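Local coordinates for protein endonuclease III (PDB 1ORN) that probably excises oxidised pyrimidine bases from DNA in base excision repair, as a glycosylase that carries a [4Fe-4S] cluster and forms a covalent intermediate with DNA, at residues Gln9-Met20 against Ser201-Arg209; Arg31-Leu42 against Leu58-Tyr68. All coordinates share one frame; numbering follows the deposited sequence.

Interaction 1: Gln9-Met20 against Ser201-Arg209. With SF4 (iron/sulfur cluster), chain F.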
loop_
_atom_site.group_PDB
_atom_site.type_symbol
_atom_site.label_atom_id
_atom_site.label_comp_id
_atom_site.label_asym_id
_atom_site.label_seq_id
_atom_site.Cartn_x
_atom_site.Cartn_y
_atom_site.Cartn_z
ATOM N N GLN C 9 -1.940 -1.608 -24.754
ATOM C CA GLN C 9 -2.122 -2.898 -24.103
ATOM C C GLN C 9 -2.213 -2.762 -22.587
ATOM O O GLN C 9 -3.043 -3.406 -21.946
ATOM C CB GLN C 9 -0.976 -3.838 -24.447
ATOM C CG GLN C 9 -1.000 -4.369 -25.863
ATOM C CD GLN C 9 0.136 -5.325 -26.119
ATOM O OE1 GLN C 9 1.308 -4.965 -25.979
ATOM N NE2 GLN C 9 -0.196 -6.553 -26.493
ATOM N N ILE C 10 -1.346 -1.935 -22.017
ATOM C CA ILE C 10 -1.352 -1.731 -20.575
ATOM C C ILE C 10 -2.704 -1.165 -20.151
ATOM O O ILE C 10 -3.259 -1.567 -19.128
ATOM C CB ILE C 10 -0.215 -0.774 -20.144
ATOM C CG1 ILE C 10 1.137 -1.399 -20.499
ATOM C CG2 ILE C 10 -0.298 -0.494 -18.643
ATOM C CD1 ILE C 10 2.333 -0.530 -20.158
ATOM N N ARG C 11 -3.240 -0.238 -20.939
ATOM C CA ARG C 11 -4.537 0.351 -20.622
ATOM C C ARG C 11 -5.620 -0.720 -20.726
ATOM O O ARG C 11 -6.626 -0.673 -20.016
ATOM C CB ARG C 11 -4.851 1.513 -21.570
ATOM C CG ARG C 11 -3.907 2.703 -21.421
ATOM C CD ARG C 11 -4.307 3.857 -22.333
ATOM N N TYR C 12 -5.402 -1.687 -21.610
ATOM C CA TYR C 12 -6.338 -2.787 -21.810
ATOM C C TYR C 12 -6.341 -3.666 -20.564
ATOM O O TYR C 12 -7.394 -4.117 -20.107
ATOM C CB TYR C 12 -5.909 -3.616 -23.021
ATOM C CG TYR C 12 -6.773 -4.825 -23.290
ATOM C CD1 TYR C 12 -7.910 -4.732 -24.094
ATOM C CD2 TYR C 12 -6.459 -6.062 -22.735
ATOM C CE1 TYR C 12 -8.707 -5.846 -24.337
ATOM C CE2 TYR C 12 -7.248 -7.176 -22.970
ATOM C CZ TYR C 12 -8.369 -7.064 -23.770
ATOM O OH TYR C 12 -9.148 -8.176 -24.000
ATOM N N CYS C 13 -5.148 -3.907 -20.025
ATOM C CA CYS C 13 -4.981 -4.722 -18.829
ATOM C C CYS C 13 -5.669 -4.083 -17.636
ATOM O O CYS C 13 -6.358 -4.755 -16.874
ATOM C CB CYS C 13 -3.494 -4.902 -18.505
ATOM S SG CYS C 13 -2.621 -6.009 -19.623
ATOM N N LEU C 14 -5.470 -2.780 -17.478
ATOM C CA LEU C 14 -6.071 -2.045 -16.374
ATOM C C LEU C 14 -7.589 -2.010 -16.494
ATOM O O LEU C 14 -8.294 -2.073 -15.488
ATOM C CB LEU C 14 -5.513 -0.624 -16.331
ATOM C CG LEU C 14 -4.008 -0.567 -16.043
ATOM C CD1 LEU C 14 -3.533 0.875 -16.099
ATOM C CD2 LEU C 14 -3.724 -1.184 -14.679
ATOM N N ASP C 15 -8.086 -1.912 -17.724
ATOM C CA ASP C 15 -9.527 -1.882 -17.964
ATOM C C ASP C 15 -10.158 -3.207 -17.542
ATOM O O ASP C 15 -11.280 -3.237 -17.032
ATOM C CB ASP C 15 -9.805 -1.615 -19.441
ATOM N N GLU C 16 -9.434 -4.301 -17.748
ATOM C CA GLU C 16 -9.933 -5.625 -17.394
ATOM C C GLU C 16 -9.932 -5.817 -15.878
ATOM O O GLU C 16 -10.876 -6.375 -15.316
ATOM C CB GLU C 16 -9.073 -6.705 -18.052
ATOM C CG GLU C 16 -9.704 -8.092 -18.062
ATOM C CD GLU C 16 -10.959 -8.164 -18.926
ATOM O OE1 GLU C 16 -10.880 -7.822 -20.126
ATOM O OE2 GLU C 16 -12.022 -8.567 -18.404
ATOM N N MET C 17 -8.868 -5.362 -15.220
ATOM C CA MET C 17 -8.773 -5.483 -13.768
ATOM C C MET C 17 -9.950 -4.760 -13.130
ATOM O O MET C 17 -10.442 -5.162 -12.077
ATOM C CB MET C 17 -7.470 -4.863 -13.253
ATOM C CG MET C 17 -6.215 -5.533 -13.760
ATOM S SD MET C 17 -4.714 -4.798 -13.051
ATOM C CE MET C 17 -3.434 -5.583 -14.092
ATOM N N ALA C 18 -10.389 -3.681 -13.771
ATOM C CA ALA C 18 -11.509 -2.897 -13.270
ATOM C C ALA C 18 -12.795 -3.713 -13.350
ATOM O O ALA C 18 -13.655 -3.614 -12.478
ATOM C CB ALA C 18 -11.652 -1.608 -14.077
ATOM N N LYS C 19 -12.918 -4.521 -14.399
ATOM C CA LYS C 19 -14.100 -5.358 -14.587
ATOM C C LYS C 19 -14.103 -6.532 -13.617
ATOM O O LYS C 19 -15.162 -7.011 -13.209
ATOM C CB LYS C 19 -14.161 -5.889 -16.026
ATOM C CG LYS C 19 -14.392 -4.819 -17.078
ATOM C CD LYS C 19 -14.528 -5.429 -18.469
ATOM N N MET C 20 -12.913 -6.991 -13.245
ATOM C CA MET C 20 -12.779 -8.117 -12.333
ATOM C C MET C 20 -12.957 -7.693 -10.877
ATOM O O MET C 20 -13.524 -8.430 -10.070
ATOM C CB MET C 20 -11.410 -8.770 -12.518
ATOM C CG MET C 20 -11.255 -10.104 -11.817
ATOM S SD MET C 20 -9.646 -10.869 -12.104
ATOM C CE MET C 20 -9.450 -10.577 -13.855
ATOM N N SER C 201 -7.507 -19.193 -15.876
ATOM C CA SER C 201 -8.754 -18.459 -16.044
ATOM C C SER C 201 -8.542 -16.952 -16.138
ATOM O O SER C 201 -9.487 -16.179 -15.982
ATOM C CB SER C 201 -9.683 -18.755 -14.871
ATOM O OG SER C 201 -9.076 -18.368 -13.647
ATOM N N CYS C 202 -7.311 -16.531 -16.403
ATOM C CA CYS C 202 -7.011 -15.106 -16.480
ATOM C C CYS C 202 -7.341 -14.462 -17.825
ATOM O O CYS C 202 -6.912 -14.935 -18.878
ATOM C CB CYS C 202 -5.538 -14.864 -16.147
ATOM S SG CYS C 202 -5.126 -13.112 -16.008
ATOM N N PRO C 203 -8.111 -13.359 -17.800
ATOM C CA PRO C 203 -8.526 -12.611 -18.990
ATOM C C PRO C 203 -7.363 -11.920 -19.698
ATOM O O PRO C 203 -7.524 -11.392 -20.801
ATOM C CB PRO C 203 -9.523 -11.596 -18.432
ATOM C CG PRO C 203 -10.047 -12.262 -17.195
ATOM C CD PRO C 203 -8.801 -12.847 -16.603
ATOM N N LEU C 204 -6.198 -11.919 -19.058
ATOM C CA LEU C 204 -5.020 -11.273 -19.626
ATOM C C LEU C 204 -3.960 -12.280 -20.054
ATOM O O LEU C 204 -2.882 -11.904 -20.511
ATOM C CB LEU C 204 -4.423 -10.295 -18.609
ATOM C CG LEU C 204 -5.330 -9.138 -18.191
ATOM C CD1 LEU C 204 -4.633 -8.335 -17.093
ATOM C CD2 LEU C 204 -5.649 -8.254 -19.393
ATOM N N LEU C 205 -4.275 -13.561 -19.905
ATOM C CA LEU C 205 -3.350 -14.625 -20.280
ATOM C C LEU C 205 -2.878 -14.440 -21.727
ATOM O O LEU C 205 -1.718 -14.702 -22.042
ATOM C CB LEU C 205 -4.039 -15.990 -20.148
ATOM C CG LEU C 205 -3.217 -17.242 -19.807
ATOM C CD1 LEU C 205 -3.986 -18.466 -20.298
ATOM C CD2 LEU C 205 -1.843 -17.200 -20.443
ATOM N N HIS C 206 -3.777 -13.975 -22.595
ATOM C CA HIS C 206 -3.469 -13.784 -24.018
ATOM C C HIS C 206 -2.364 -12.777 -24.340
ATOM O O HIS C 206 -1.940 -12.668 -25.493
ATOM C CB HIS C 206 -4.727 -13.382 -24.791
ATOM C CG HIS C 206 -5.176 -11.979 -24.525
ATOM N ND1 HIS C 206 -5.923 -11.631 -23.421
ATOM C CD2 HIS C 206 -4.972 -10.833 -25.218
ATOM C CE1 HIS C 206 -6.163 -10.332 -23.445
ATOM N NE2 HIS C 206 -5.596 -9.824 -24.524
ATOM N N LEU C 207 -1.904 -12.033 -23.342
ATOM C CA LEU C 207 -0.840 -11.065 -23.573
ATOM C C LEU C 207 0.202 -11.082 -22.461
ATOM O O LEU C 207 1.126 -10.270 -22.462
ATOM C CB LEU C 207 -1.413 -9.647 -23.727
ATOM C CG LEU C 207 -2.327 -9.024 -22.661
ATOM C CD1 LEU C 207 -1.657 -9.014 -21.292
ATOM C CD2 LEU C 207 -2.674 -7.600 -23.087
ATOM N N CYS C 208 0.065 -12.014 -21.523
ATOM C CA CYS C 208 0.998 -12.085 -20.407
ATOM C C CYS C 208 2.186 -13.021 -20.609
ATOM O O CYS C 208 2.021 -14.226 -20.799
ATOM C CB CYS C 208 0.257 -12.477 -19.129
ATOM S SG CYS C 208 1.318 -12.468 -17.681
ATOM N N ARG C 209 3.389 -12.455 -20.547
ATOM C CA ARG C 209 4.619 -13.223 -20.712
ATOM C C ARG C 209 4.783 -14.241 -19.590
ATOM O O ARG C 209 5.221 -15.370 -19.821
ATOM C CB ARG C 209 5.820 -12.283 -20.739
HETATM FE FE1 SF4 F . -2.923 -13.468 -15.337
HETATM FE FE2 SF4 F . -0.962 -12.994 -13.453
HETATM FE FE3 SF4 F . -1.175 -15.354 -14.698
HETATM FE FE4 SF4 F . -0.379 -13.149 -16.052
HETATM S S1 SF4 F . 0.793 -14.204 -14.387
HETATM S S2 SF4 F . -1.705 -14.759 -16.755
HETATM S S3 SF4 F . -1.559 -11.594 -14.981
HETATM S S4 SF4 F . -2.672 -14.541 -13.290
#
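L204 lays its CD2 methyl against the backbone of C13, 3.6 Å from C13 CA, where the cluster-binding loop meets helix 7-20. This part is buried: C13 SG lies against the same methyl and, 3.6 Å away, against L207 CD1, while M17 CE reaches the other branch of the leucine, L204 CD1. L152 of helix 143-152 touches both M17 and L204. The outer side is solvent-exposed and more polar. There Y12 CE2 approaches the edge of the H206 ring, 3.4 Å from CE1 and near the imidazole plane, in an oblique aromatic pair. Toward the end of the helix, a bend at chi3 (-43°) brings M20 CE to 3.6 Å from P203 CD, and E16 lays CG at 3.5 Å from P203 CB. Replacing L204 by an alanine would probably open a gap beside C13 and M17 and lose the contact with L152. L204 sits in a type I turn from C202 to L205, and its N donates to C202 SG (3.4 Å, 159°). C202 SG binds FE1 at 2.3 Å and C208 SG binds FE4. No hydrogen bond crosses the contact; its largely apolar packing probably helps place the loop that carries these two cysteines.

Interaction 2: Arg31-Leu42 against Leu58-Tyr68; sequences RNPFELLIAVVL and LFEKYRTPHDY
E35, on the first turn of helix 33-43, comes abreast of F59 near the end of helix 48-61, their CA atoms 7.2 Å apart, while F34 faces the turn into helix 65-69. This is helix-to-helix packing in the all-helical HhH-GPD fold, and both helix starts that take part are capped: N32 OD1 accepts from E35 N, and T64 forms a capping box with D67. The E35 side chain, extended beyond CG, lies over one face of F59, with CG 3.9 Å from the ring centroid and the carboxylate stacked at 16° to the ring. R31 fixes that carboxylate: R31 NE donates to the syn lone pair of E35 OE2 at 3.2 Å (172°), and R31 N meets the same oxygen on its anti side. R31 NH2 forms a salt bridge with E35 OE1 at 2.6 Å and a weak one with E60 OE2, a network that joins both segments and probably helps keep the buried E35 ionised. On the other flank, F34 CG stands anti to the backbone N (chi1 180°), which sends the ring toward P65. P65 CD sits over one face, 4.1 Å from the F34 centroid, and I38 CG1 over the opposite face. F34 CZ meets Y68 CE2 rim to rim at 3.6 Å; L100 of helix 86-103 also touches F34. Water 1 bridges the segments, accepting from N32 ND2 at 3.1 Å and donating to R63 O at 2.8 Å.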
loop_
_atom_site.group_PDB
_atom_site.type_symbol
_atom_site.label_atom_id
_atom_site.label_comp_id
_atom_site.label_asym_id
_atom_site.label_seq_id
_atom_site.Cartn_x
_atom_site.Cartn_y
_atom_site.Cartn_z
ATOM N N ARG C 31 -10.771 5.223 11.118
ATOM C CA ARG C 31 -11.835 6.217 11.245
ATOM C C ARG C 31 -11.375 7.649 10.960
ATOM O O ARG C 31 -12.200 8.549 10.775
ATOM C CB ARG C 31 -12.447 6.133 12.646
ATOM C CG ARG C 31 -13.224 4.847 12.884
ATOM C CD ARG C 31 -13.459 4.601 14.367
ATOM N NE ARG C 31 -12.206 4.327 15.069
ATOM C CZ ARG C 31 -12.118 4.039 16.363
ATOM N NH1 ARG C 31 -13.215 3.984 17.111
ATOM N NH2 ARG C 31 -10.934 3.796 16.911
ATOM N N ASN C 32 -10.061 7.860 10.915
ATOM C CA ASN C 32 -9.513 9.182 10.640
ATOM C C ASN C 32 -8.090 9.047 10.076
ATOM O O ASN C 32 -7.518 7.952 10.082
ATOM C CB ASN C 32 -9.525 10.034 11.916
ATOM C CG ASN C 32 -8.750 9.402 13.043
ATOM O OD1 ASN C 32 -7.547 9.184 12.935
ATOM N ND2 ASN C 32 -9.438 9.102 14.140
ATOM N N PRO C 33 -7.507 10.154 9.575
ATOM C CA PRO C 33 -6.157 10.159 8.994
ATOM C C PRO C 33 -5.039 9.663 9.900
ATOM O O PRO C 33 -4.098 9.036 9.423
ATOM C CB PRO C 33 -5.963 11.619 8.581
ATOM C CG PRO C 33 -7.379 12.054 8.274
ATOM C CD PRO C 33 -8.120 11.486 9.449
ATOM N N PHE C 34 -5.146 9.944 11.195
ATOM C CA PHE C 34 -4.132 9.508 12.149
ATOM C C PHE C 34 -4.179 7.996 12.285
ATOM O O PHE C 34 -3.146 7.336 12.281
ATOM C CB PHE C 34 -4.353 10.160 13.518
ATOM C CG PHE C 34 -3.342 9.749 14.551
ATOM C CD1 PHE C 34 -1.982 9.966 14.333
ATOM C CD2 PHE C 34 -3.740 9.137 15.736
ATOM C CE1 PHE C 34 -1.034 9.577 15.281
ATOM C CE2 PHE C 34 -2.803 8.742 16.688
ATOM C CZ PHE C 34 -1.443 8.965 16.459
ATOM N N GLU C 35 -5.382 7.440 12.407
ATOM C CA GLU C 35 -5.506 5.990 12.502
ATOM C C GLU C 35 -5.027 5.360 11.199
ATOM O O GLU C 35 -4.422 4.290 11.216
ATOM C CB GLU C 35 -6.956 5.571 12.765
ATOM C CG GLU C 35 -7.393 5.741 14.206
ATOM C CD GLU C 35 -8.796 5.212 14.452
ATOM O OE1 GLU C 35 -9.272 5.325 15.598
ATOM O OE2 GLU C 35 -9.417 4.684 13.505
ATOM N N LEU C 36 -5.288 6.014 10.070
ATOM C CA LEU C 36 -4.839 5.450 8.797
ATOM C C LEU C 36 -3.313 5.418 8.773
ATOM O O LEU C 36 -2.716 4.410 8.409
ATOM C CB LEU C 36 -5.327 6.272 7.601
ATOM C CG LEU C 36 -4.834 5.765 6.235
ATOM C CD1 LEU C 36 -5.312 4.338 5.985
ATOM C CD2 LEU C 36 -5.322 6.694 5.129
ATOM N N LEU C 37 -2.691 6.531 9.153
ATOM C CA LEU C 37 -1.228 6.605 9.151
ATOM C C LEU C 37 -0.612 5.486 9.975
ATOM O O LEU C 37 0.308 4.802 9.514
ATOM C CB LEU C 37 -0.756 7.959 9.685
ATOM C CG LEU C 37 0.769 8.138 9.794
ATOM C CD1 LEU C 37 1.409 7.982 8.420
ATOM C CD2 LEU C 37 1.071 9.509 10.372
ATOM N N ILE C 38 -1.099 5.290 11.198
ATOM C CA ILE C 38 -0.546 4.232 12.039
ATOM C C ILE C 38 -0.765 2.866 11.392
ATOM O O ILE C 38 0.144 2.032 11.340
ATOM C CB ILE C 38 -1.194 4.205 13.444
ATOM C CG1 ILE C 38 -0.891 5.512 14.186
ATOM C CG2 ILE C 38 -0.687 2.987 14.227
ATOM C CD1 ILE C 38 0.586 5.785 14.375
ATOM N N ALA C 39 -1.977 2.642 10.896
ATOM C CA ALA C 39 -2.305 1.372 10.264
ATOM C C ALA C 39 -1.417 1.034 9.061
ATOM O O ALA C 39 -0.972 -0.106 8.913
ATOM C CB ALA C 39 -3.779 1.362 9.848
ATOM N N VAL C 40 -1.147 2.023 8.214
ATOM C CA VAL C 40 -0.328 1.788 7.034
ATOM C C VAL C 40 1.124 1.530 7.432
ATOM O O VAL C 40 1.791 0.699 6.828
ATOM C CB VAL C 40 -0.421 2.974 6.049
ATOM C CG1 VAL C 40 0.450 2.718 4.817
ATOM C CG2 VAL C 40 -1.873 3.142 5.601
ATOM N N VAL C 41 1.597 2.223 8.461
ATOM C CA VAL C 41 2.973 2.007 8.925
ATOM C C VAL C 41 3.098 0.555 9.399
ATOM O O VAL C 41 4.080 -0.131 9.095
ATOM C CB VAL C 41 3.337 2.960 10.093
ATOM C CG1 VAL C 41 4.623 2.490 10.790
ATOM C CG2 VAL C 41 3.548 4.375 9.547
ATOM N N LEU C 42 2.091 0.090 10.131
ATOM C CA LEU C 42 2.087 -1.283 10.639
ATOM C C LEU C 42 1.939 -2.301 9.501
ATOM O O LEU C 42 2.419 -3.436 9.606
ATOM C CB LEU C 42 0.939 -1.475 11.649
ATOM C CG LEU C 42 1.008 -0.726 12.988
ATOM C CD1 LEU C 42 -0.237 -1.038 13.809
ATOM C CD2 LEU C 42 2.265 -1.145 13.754
ATOM N N LEU C 58 -5.822 -1.688 19.521
ATOM C CA LEU C 58 -4.841 -0.615 19.607
ATOM C C LEU C 58 -5.490 0.758 19.531
ATOM O O LEU C 58 -5.136 1.660 20.288
ATOM C CB LEU C 58 -3.810 -0.732 18.481
ATOM C CG LEU C 58 -2.596 0.193 18.630
ATOM C CD1 LEU C 58 -1.621 -0.430 19.619
ATOM C CD2 LEU C 58 -1.921 0.402 17.277
ATOM N N PHE C 59 -6.439 0.923 18.617
ATOM C CA PHE C 59 -7.089 2.213 18.451
ATOM C C PHE C 59 -8.080 2.555 19.557
ATOM O O PHE C 59 -8.656 3.642 19.565
ATOM C CB PHE C 59 -7.766 2.301 17.080
ATOM C CG PHE C 59 -6.798 2.261 15.917
ATOM C CD1 PHE C 59 -5.431 2.485 16.114
ATOM C CD2 PHE C 59 -7.255 2.026 14.623
ATOM C CE1 PHE C 59 -4.537 2.476 15.031
ATOM C CE2 PHE C 59 -6.377 2.014 13.540
ATOM C CZ PHE C 59 -5.010 2.240 13.746
ATOM N N GLU C 60 -8.281 1.630 20.487
ATOM C CA GLU C 60 -9.167 1.892 21.615
ATOM C C GLU C 60 -8.294 2.370 22.765
ATOM O O GLU C 60 -8.703 3.214 23.566
ATOM C CB GLU C 60 -9.935 0.630 22.017
ATOM C CG GLU C 60 -10.982 0.220 20.996
ATOM C CD GLU C 60 -11.860 1.389 20.579
ATOM O OE1 GLU C 60 -12.544 1.966 21.452
ATOM O OE2 GLU C 60 -11.858 1.736 19.378
ATOM N N LYS C 61 -7.080 1.833 22.826
ATOM C CA LYS C 61 -6.124 2.198 23.865
ATOM C C LYS C 61 -5.423 3.521 23.558
ATOM O O LYS C 61 -5.215 4.345 24.450
ATOM C CB LYS C 61 -5.077 1.096 24.025
ATOM C CG LYS C 61 -4.015 1.396 25.070
ATOM C CD LYS C 61 -3.173 0.163 25.354
ATOM C CE LYS C 61 -2.126 0.430 26.422
ATOM N NZ LYS C 61 -1.367 -0.813 26.748
ATOM N N TYR C 62 -5.063 3.713 22.292
ATOM C CA TYR C 62 -4.382 4.924 21.849
ATOM C C TYR C 62 -5.266 5.650 20.832
ATOM O O TYR C 62 -5.754 5.035 19.883
ATOM C CB TYR C 62 -3.046 4.561 21.192
ATOM C CG TYR C 62 -2.126 3.700 22.033
ATOM C CD1 TYR C 62 -1.233 4.272 22.942
ATOM C CD2 TYR C 62 -2.132 2.314 21.904
ATOM C CE1 TYR C 62 -0.365 3.484 23.693
ATOM C CE2 TYR C 62 -1.272 1.515 22.654
ATOM C CZ TYR C 62 -0.389 2.107 23.545
ATOM O OH TYR C 62 0.469 1.316 24.274
ATOM N N ARG C 63 -5.465 6.952 21.016
ATOM C CA ARG C 63 -6.309 7.719 20.097
ATOM C C ARG C 63 -5.623 8.951 19.527
ATOM O O ARG C 63 -6.065 9.510 18.519
ATOM C CB ARG C 63 -7.588 8.181 20.801
ATOM C CG ARG C 63 -8.421 7.082 21.426
ATOM C CD ARG C 63 -9.784 7.630 21.822
ATOM N NE ARG C 63 -10.511 6.730 22.711
ATOM C CZ ARG C 63 -10.238 6.571 24.003
ATOM N NH1 ARG C 63 -10.956 5.725 24.733
ATOM N NH2 ARG C 63 -9.255 7.263 24.568
ATOM N N THR C 64 -4.545 9.377 20.175
ATOM C CA THR C 64 -3.830 10.567 19.740
ATOM C C THR C 64 -2.332 10.327 19.843
ATOM O O THR C 64 -1.892 9.386 20.506
ATOM C CB THR C 64 -4.178 11.761 20.643
ATOM O OG1 THR C 64 -3.569 11.567 21.923
ATOM C CG2 THR C 64 -5.691 11.859 20.837
ATOM N N PRO C 65 -1.528 11.179 19.191
ATOM C CA PRO C 65 -0.077 10.987 19.267
ATOM C C PRO C 65 0.474 11.072 20.697
ATOM O O PRO C 65 1.505 10.479 21.009
ATOM C CB PRO C 65 0.467 12.078 18.338
ATOM C CG PRO C 65 -0.610 13.112 18.318
ATOM C CD PRO C 65 -1.869 12.295 18.293
ATOM N N HIS C 66 -0.219 11.794 21.573
ATOM C CA HIS C 66 0.231 11.916 22.959
ATOM C C HIS C 66 0.095 10.604 23.711
ATOM O O HIS C 66 0.841 10.338 24.651
ATOM C CB HIS C 66 -0.565 13.000 23.686
ATOM C CG HIS C 66 -0.575 14.311 22.971
ATOM N ND1 HIS C 66 -1.289 14.517 21.811
ATOM C CD2 HIS C 66 0.077 15.469 23.223
ATOM C CE1 HIS C 66 -1.076 15.746 21.378
ATOM N NE2 HIS C 66 -0.251 16.344 22.217
ATOM N N ASP C 67 -0.868 9.784 23.307
ATOM C CA ASP C 67 -1.072 8.503 23.967
ATOM C C ASP C 67 0.078 7.546 23.673
ATOM O O ASP C 67 0.519 6.811 24.557
ATOM C CB ASP C 67 -2.391 7.864 23.523
ATOM C CG ASP C 67 -3.591 8.759 23.774
ATOM O OD1 ASP C 67 -3.522 9.626 24.676
ATOM O OD2 ASP C 67 -4.615 8.580 23.078
ATOM N N TYR C 68 0.567 7.557 22.433
ATOM C CA TYR C 68 1.664 6.673 22.037
ATOM C C TYR C 68 3.000 7.014 22.700
ATOM O O TYR C 68 3.779 6.116 23.026
ATOM C CB TYR C 68 1.841 6.692 20.512
ATOM C CG TYR C 68 0.758 5.960 19.750
ATOM C CD1 TYR C 68 0.760 4.566 19.655
ATOM C CD2 TYR C 68 -0.272 6.661 19.125
ATOM C CE1 TYR C 68 -0.241 3.892 18.948
ATOM C CE2 TYR C 68 -1.272 5.999 18.421
ATOM C CZ TYR C 68 -1.251 4.618 18.331
ATOM O OH TYR C 68 -2.233 3.979 17.601
HETATM O O HOH W 1 -7.859 8.355 16.744
HETATM O O HOH W 2 -7.112 5.816 17.539
#

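Overall arrangement
The two contacts lie on opposite sides of the chain's centre, their centres about 37 Å apart and their nearest atoms about 20 Å apart, so they do not touch. This separation is consistent with two lobes, as in the HhH-GPD glycosylases. Along the chain, interaction 2 is nested inside the long loop that interaction 1 closes: helix 7-20 is followed directly by helix 33-43, whereas the cluster-binding loop comes only after helix 177-191. Interaction 1 therefore joins parts near the two ends of the chain, with 180 residues between its segments, and interaction 2 joins segments with 15 residues between them. Interaction 2 lies nearer the bound DNA, nearest atoms about 6 Å away against about 14 Å.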